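Long-range contact in ORF 37 (Human herpesvirus 8 type M, PDB 3FHD), which cuts double-stranded and single-stranded DNA as an endonuclease and exonuclease, and helps process branched viral DNA intermediates to promote production of packaged unit-length genomes: residues T359-V364 and R382-L387. Residues are numbered along the deposited sequence; the frame is centred on the assembly and turned at random.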
loop_
_atom_site.group_PDB
_atom_site.type_symbol
_atom_site.label_atom_id
_atom_site.label_comp_id
_atom_site.label_asym_id
_atom_site.label_seq_id
_atom_site.Cartn_x
_atom_site.Cartn_y
_atom_site.Cartn_z
ATOM N N THR A 359 -7.415 9.377 21.080
ATOM C CA THR A 359 -7.474 8.615 22.352
ATOM C C THR A 359 -6.326 7.604 22.564
ATOM O O THR A 359 -5.588 7.707 23.552
ATOM C CB THR A 359 -8.833 7.874 22.503
ATOM O OG1 THR A 359 -9.907 8.813 22.384
ATOM C CG2 THR A 359 -8.951 7.166 23.874
ATOM N N THR A 360 -6.196 6.624 21.659
ATOM C CA THR A 360 -5.146 5.594 21.761
ATOM C C THR A 360 -3.795 6.183 21.395
ATOM O O THR A 360 -3.593 6.639 20.258
ATOM C CB THR A 360 -5.401 4.387 20.821
ATOM O OG1 THR A 360 -6.799 4.079 20.791
ATOM C CG2 THR A 360 -4.600 3.151 21.268
ATOM N N GLU A 361 -2.866 6.164 22.348
ATOM C CA GLU A 361 -1.534 6.755 22.135
ATOM C C GLU A 361 -0.567 5.892 21.309
ATOM O O GLU A 361 -0.766 4.684 21.157
ATOM C CB GLU A 361 -0.895 7.135 23.480
ATOM C CG GLU A 361 -1.722 8.122 24.289
ATOM C CD GLU A 361 -1.045 8.500 25.592
ATOM O OE1 GLU A 361 -0.693 7.581 26.357
ATOM O OE2 GLU A 361 -0.861 9.709 25.845
ATOM N N SER A 362 0.473 6.536 20.772
ATOM C CA SER A 362 1.548 5.853 20.041
ATOM C C SER A 362 2.472 5.089 20.996
ATOM O O SER A 362 2.692 5.522 22.117
ATOM C CB SER A 362 2.380 6.867 19.266
ATOM O OG SER A 362 1.699 7.354 18.133
ATOM N N ASP A 363 2.997 3.949 20.554
ATOM C CA ASP A 363 4.044 3.251 21.291
ATOM C C ASP A 363 5.396 3.670 20.738
ATOM O O ASP A 363 5.604 3.618 19.522
ATOM C CB ASP A 363 3.897 1.738 21.153
ATOM C CG ASP A 363 2.662 1.200 21.870
ATOM O OD1 ASP A 363 2.486 1.509 23.053
ATOM O OD2 ASP A 363 1.868 0.464 21.251
ATOM N N VAL A 364 6.316 4.073 21.618
ATOM C CA VAL A 364 7.675 4.395 21.167
ATOM C C VAL A 364 8.660 3.319 21.644
ATOM O O VAL A 364 8.668 2.996 22.803
ATOM C CB VAL A 364 8.118 5.790 21.662
ATOM C CG1 VAL A 364 9.541 6.086 21.190
ATOM C CG2 VAL A 364 7.138 6.851 21.161
ATOM N N ARG A 382 10.479 1.054 26.169
ATOM C CA ARG A 382 9.192 1.190 25.504
ATOM C C ARG A 382 8.356 2.169 26.325
ATOM O O ARG A 382 8.319 2.048 27.531
ATOM C CB ARG A 382 8.528 -0.180 25.521
ATOM C CG ARG A 382 7.285 -0.344 24.720
ATOM C CD ARG A 382 6.670 -1.694 25.098
ATOM N NE ARG A 382 5.302 -1.890 24.613
ATOM C CZ ARG A 382 4.344 -0.961 24.584
ATOM N NH1 ARG A 382 3.139 -1.279 24.113
ATOM N NH2 ARG A 382 4.570 0.280 25.025
ATOM N N PHE A 383 7.702 3.136 25.674
ATOM C CA PHE A 383 6.856 4.115 26.378
ATOM C C PHE A 383 5.730 4.687 25.508
ATOM O O PHE A 383 5.838 4.693 24.297
ATOM C CB PHE A 383 7.697 5.237 27.019
ATOM C CG PHE A 383 8.425 6.137 26.041
ATOM C CD1 PHE A 383 7.876 7.357 25.662
ATOM C CD2 PHE A 383 9.690 5.795 25.548
ATOM C CE1 PHE A 383 8.556 8.211 24.771
ATOM C CE2 PHE A 383 10.369 6.637 24.667
ATOM C CZ PHE A 383 9.803 7.850 24.282
ATOM N N LYS A 384 4.660 5.175 26.133
ATOM C CA LYS A 384 3.534 5.782 25.393
ATOM C C LYS A 384 3.787 7.266 25.075
ATOM O O LYS A 384 4.346 8.004 25.894
ATOM C CB LYS A 384 2.227 5.676 26.198
ATOM C CG LYS A 384 1.756 4.278 26.517
ATOM C CD LYS A 384 1.459 3.484 25.262
ATOM C CE LYS A 384 0.848 2.142 25.618
ATOM N NZ LYS A 384 -0.090 1.676 24.544
ATOM N N ALA A 385 3.361 7.709 23.897
ATOM C CA ALA A 385 3.455 9.126 23.545
ATOM C C ALA A 385 2.114 9.604 22.989
ATOM O O ALA A 385 1.555 8.961 22.087
ATOM C CB ALA A 385 4.599 9.377 22.544
ATOM N N ASN A 386 1.588 10.704 23.541
ATOM C CA ASN A 386 0.341 11.298 23.032
ATOM C C ASN A 386 0.563 12.000 21.690
ATOM O O ASN A 386 0.413 13.214 21.542
ATOM C CB ASN A 386 -0.385 12.189 24.068
ATOM C CG ASN A 386 0.533 13.208 24.752
ATOM O OD1 ASN A 386 1.768 13.075 24.765
ATOM N ND2 ASN A 386 -0.079 14.238 25.329
ATOM N N LEU A 387 0.976 11.191 20.725
ATOM C CA LEU A 387 1.148 11.616 19.356
ATOM C C LEU A 387 0.168 10.786 18.548
ATOM O O LEU A 387 0.056 9.578 18.767
ATOM C CB LEU A 387 2.588 11.362 18.899
ATOM C CG LEU A 387 3.705 12.226 19.515
ATOM C CD1 LEU A 387 4.984 11.990 18.785
ATOM C CD2 LEU A 387 3.362 13.724 19.512
HETATM O O HOH W 1 -1.710 7.654 18.432
HETATM O O HOH W 2 -1.663 2.972 23.118
#
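S362 pairs with A385, and V364 with F383, through two pairs of backbone N-H···O bonds that set antiparallel register between 362-364 and 382-385; V364 N to F383 O is 2.8 Å. S362 OG also reaches past the ladder to L387 O, donating at 2.8 Å from above the carbonyl plane, and bonds T462 OG1 on strand 455-464. Water 1 links the same L387 carbonyl to T360 O. A385 O accepts from both S362 N and L387 N, the latter closing an inverse gamma turn centred on N386.

On one face, D363 OD1 collects three weak bonds in a salt-bridge network: K384 NZ at 3.0 Å, and R382 NH1 and NH2, each at 3.1 Å. The guanidinium and carboxylate planes stand 71° apart.

On the face of V364, F383 and A385 contacts are mainly apolar, with S362 the polar residue at the L387 end. V364 CB lies over the F383 ring, offset toward the rim, in a CH-pi contact, and V364 CG1 is 3.6 Å from F383 CZ. V364 CG2 reaches A385 CB at 3.8 Å, and helix 296-303 covers these side chains through L299. These are adjacent antiparallel strands 362-367 and 379-389 of this PD-(D/E)XK nuclease's mixed sheet, flanked by 455-464 and 326-328, away from its magnesium site.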